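PDB 6BAF: photoreceptor-histidine kinase BphP from Stigmatella aurantiaca DW4/3-1, which probably senses light through a bound biliverdin-like tetrapyrrole and passes the signal on to a histidine kinase output that influences cell development. Local coordinates for residues Leu23-Leu28 and Ala97-Gly102. Residues are numbered along the deposited sequence; the frame is centred on the assembly and turned at random.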
loop_
_atom_site.group_PDB
_atom_site.type_symbol
_atom_site.label_atom_id
_atom_site.label_comp_id
_atom_site.label_asym_id
_atom_site.label_seq_id
_atom_site.Cartn_x
_atom_site.Cartn_y
_atom_site.Cartn_z
ATOM N N LEU A 23 -6.815 -4.395 28.267
ATOM C CA LEU A 23 -8.078 -5.118 28.207
ATOM C C LEU A 23 -7.874 -6.564 28.630
ATOM O O LEU A 23 -6.931 -7.232 28.171
ATOM C CB LEU A 23 -8.645 -5.101 26.784
ATOM C CG LEU A 23 -8.832 -3.745 26.096
ATOM C CD1 LEU A 23 -9.300 -3.991 24.664
ATOM C CD2 LEU A 23 -9.857 -2.988 26.806
ATOM N N SER A 24 -8.775 -7.079 29.465
ATOM C CA SER A 24 -8.614 -8.496 29.764
ATOM C C SER A 24 -9.099 -9.339 28.590
ATOM O O SER A 24 -9.891 -8.896 27.761
ATOM C CB SER A 24 -9.413 -8.894 31.004
ATOM O OG SER A 24 -10.801 -8.796 30.700
ATOM N N GLU A 25 -8.700 -10.598 28.590
ATOM C CA GLU A 25 -9.149 -11.517 27.562
ATOM C C GLU A 25 -9.695 -12.744 28.243
ATOM O O GLU A 25 -8.991 -13.339 29.062
ATOM C CB GLU A 25 -7.984 -11.898 26.653
ATOM C CG GLU A 25 -7.160 -10.683 26.187
ATOM C CD GLU A 25 -5.949 -11.095 25.343
ATOM O OE1 GLU A 25 -4.824 -11.243 25.914
ATOM O OE2 GLU A 25 -6.133 -11.302 24.119
ATOM N N PRO A 26 -10.893 -13.202 27.841
ATOM C CA PRO A 26 -11.655 -12.738 26.665
ATOM C C PRO A 26 -12.631 -11.642 26.949
ATOM O O PRO A 26 -13.337 -11.176 26.038
ATOM C CB PRO A 26 -12.425 -13.990 26.230
ATOM C CG PRO A 26 -12.710 -14.690 27.541
ATOM C CD PRO A 26 -11.394 -14.498 28.343
ATOM N N GLY A 27 -12.705 -11.226 28.205
ATOM C CA GLY A 27 -13.844 -10.390 28.538
ATOM C C GLY A 27 -13.724 -8.934 28.177
ATOM O O GLY A 27 -14.729 -8.231 28.263
ATOM N N LEU A 28 -12.517 -8.439 27.841
ATOM C CA LEU A 28 -12.327 -7.024 27.469
ATOM C C LEU A 28 -12.731 -6.089 28.594
ATOM O O LEU A 28 -13.291 -5.008 28.356
ATOM C CB LEU A 28 -13.087 -6.661 26.182
ATOM C CG LEU A 28 -12.747 -7.587 24.993
ATOM C CD1 LEU A 28 -13.591 -7.204 23.770
ATOM C CD2 LEU A 28 -11.228 -7.644 24.676
ATOM N N ALA A 97 -4.052 -2.117 18.370
ATOM C CA ALA A 97 -4.072 -3.069 19.464
ATOM C C ALA A 97 -3.004 -4.127 19.236
ATOM O O ALA A 97 -2.736 -4.510 18.095
ATOM C CB ALA A 97 -5.462 -3.707 19.601
ATOM N N HIS A 98 -2.370 -4.574 20.315
ATOM C CA HIS A 98 -1.383 -5.640 20.227
ATOM C C HIS A 98 -1.402 -6.438 21.531
ATOM O O HIS A 98 -1.911 -5.979 22.552
ATOM C CB HIS A 98 0.041 -5.105 19.928
ATOM C CG HIS A 98 0.702 -4.419 21.085
ATOM N ND1 HIS A 98 0.414 -3.117 21.444
ATOM C CD2 HIS A 98 1.649 -4.851 21.960
ATOM C CE1 HIS A 98 1.138 -2.782 22.501
ATOM N NE2 HIS A 98 1.890 -3.817 22.840
ATOM N N ARG A 99 -0.863 -7.657 21.463
ATOM C CA ARG A 99 -0.636 -8.521 22.601
ATOM C C ARG A 99 0.854 -8.587 22.869
ATOM O O ARG A 99 1.642 -8.796 21.943
ATOM C CB ARG A 99 -1.182 -9.918 22.338
ATOM C CG ARG A 99 -2.688 -9.910 22.094
ATOM C CD ARG A 99 -3.222 -11.340 22.012
ATOM N NE ARG A 99 -4.668 -11.326 21.874
ATOM C CZ ARG A 99 -5.293 -11.331 20.705
ATOM N NH1 ARG A 99 -4.585 -11.360 19.580
ATOM N NH2 ARG A 99 -6.604 -11.282 20.653
ATOM N N HIS A 100 1.242 -8.426 24.132
ATOM C CA HIS A 100 2.638 -8.584 24.497
ATOM C C HIS A 100 2.715 -8.913 25.978
ATOM O O HIS A 100 2.016 -8.292 26.798
ATOM C CB HIS A 100 3.436 -7.315 24.182
ATOM C CG HIS A 100 4.893 -7.410 24.530
ATOM N ND1 HIS A 100 5.726 -8.376 24.002
ATOM C CD2 HIS A 100 5.674 -6.637 25.327
ATOM C CE1 HIS A 100 6.955 -8.201 24.460
ATOM N NE2 HIS A 100 6.950 -7.156 25.271
ATOM N N GLN A 101 3.568 -9.878 26.314
ATOM C CA GLN A 101 3.764 -10.331 27.702
ATOM C C GLN A 101 2.431 -10.638 28.380
ATOM O O GLN A 101 2.204 -10.279 29.532
ATOM C CB GLN A 101 4.545 -9.305 28.518
ATOM C CG GLN A 101 5.943 -8.998 27.970
ATOM C CD GLN A 101 6.916 -10.134 28.195
ATOM O OE1 GLN A 101 6.640 -11.048 28.961
ATOM N NE2 GLN A 101 8.069 -10.079 27.533
ATOM N N GLY A 102 1.521 -11.274 27.655
ATOM C CA GLY A 102 0.281 -11.647 28.290
ATOM C C GLY A 102 -0.765 -10.556 28.411
ATOM O O GLY A 102 -1.856 -10.837 28.923
HETATM O O HOH W 1 -4.482 -10.568 28.677
#
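R99 and E25 meet at the protein surface in a salt bridge that uses one nitrogen of the guanidinium group. From its CB the arginine sets CG anti to the carbonyl carbon (chi1 -61°), and the chain then runs extended to NE. CD passes 3.6 Å from E25 OE2, and the next atom, NE, makes the bond itself: its N-H points straight at E25 OE2, 2.7 Å away. The oxygen lies almost exactly in the guanidinium plane and receives the hydrogen on its syn side, 16° out of the carboxylate plane. The two flat groups are nearly coplanar, 14° apart. NH2 stands 3.5 Å from E25 OE2 and makes no hydrogen bond to it. Arginine suits the strand end because its long chain spans the gap to the loop and NE offers an in-plane N-H. Glutamate suits the loop position because its extended chain carries the charge well clear of the backbone, touching L104 on the way.

The salt bridge ties the loop after strand 19-23 to the end of strand 90-100, across strand 103-110, which lies between them in the antiparallel sheet of the PAS fold. E25 OE1 accepts a hydrogen bond from a water 2.9 Å away that also donates to G102 O, 2.7 Å from it. At the backbone angles of G102 a CB would press against the preceding carbonyl O, so glycine suits this turn. Replacing R99 with a leucine would probably leave the E25 carboxylate without its charged mate, tied across this contact by the water alone and freer to turn.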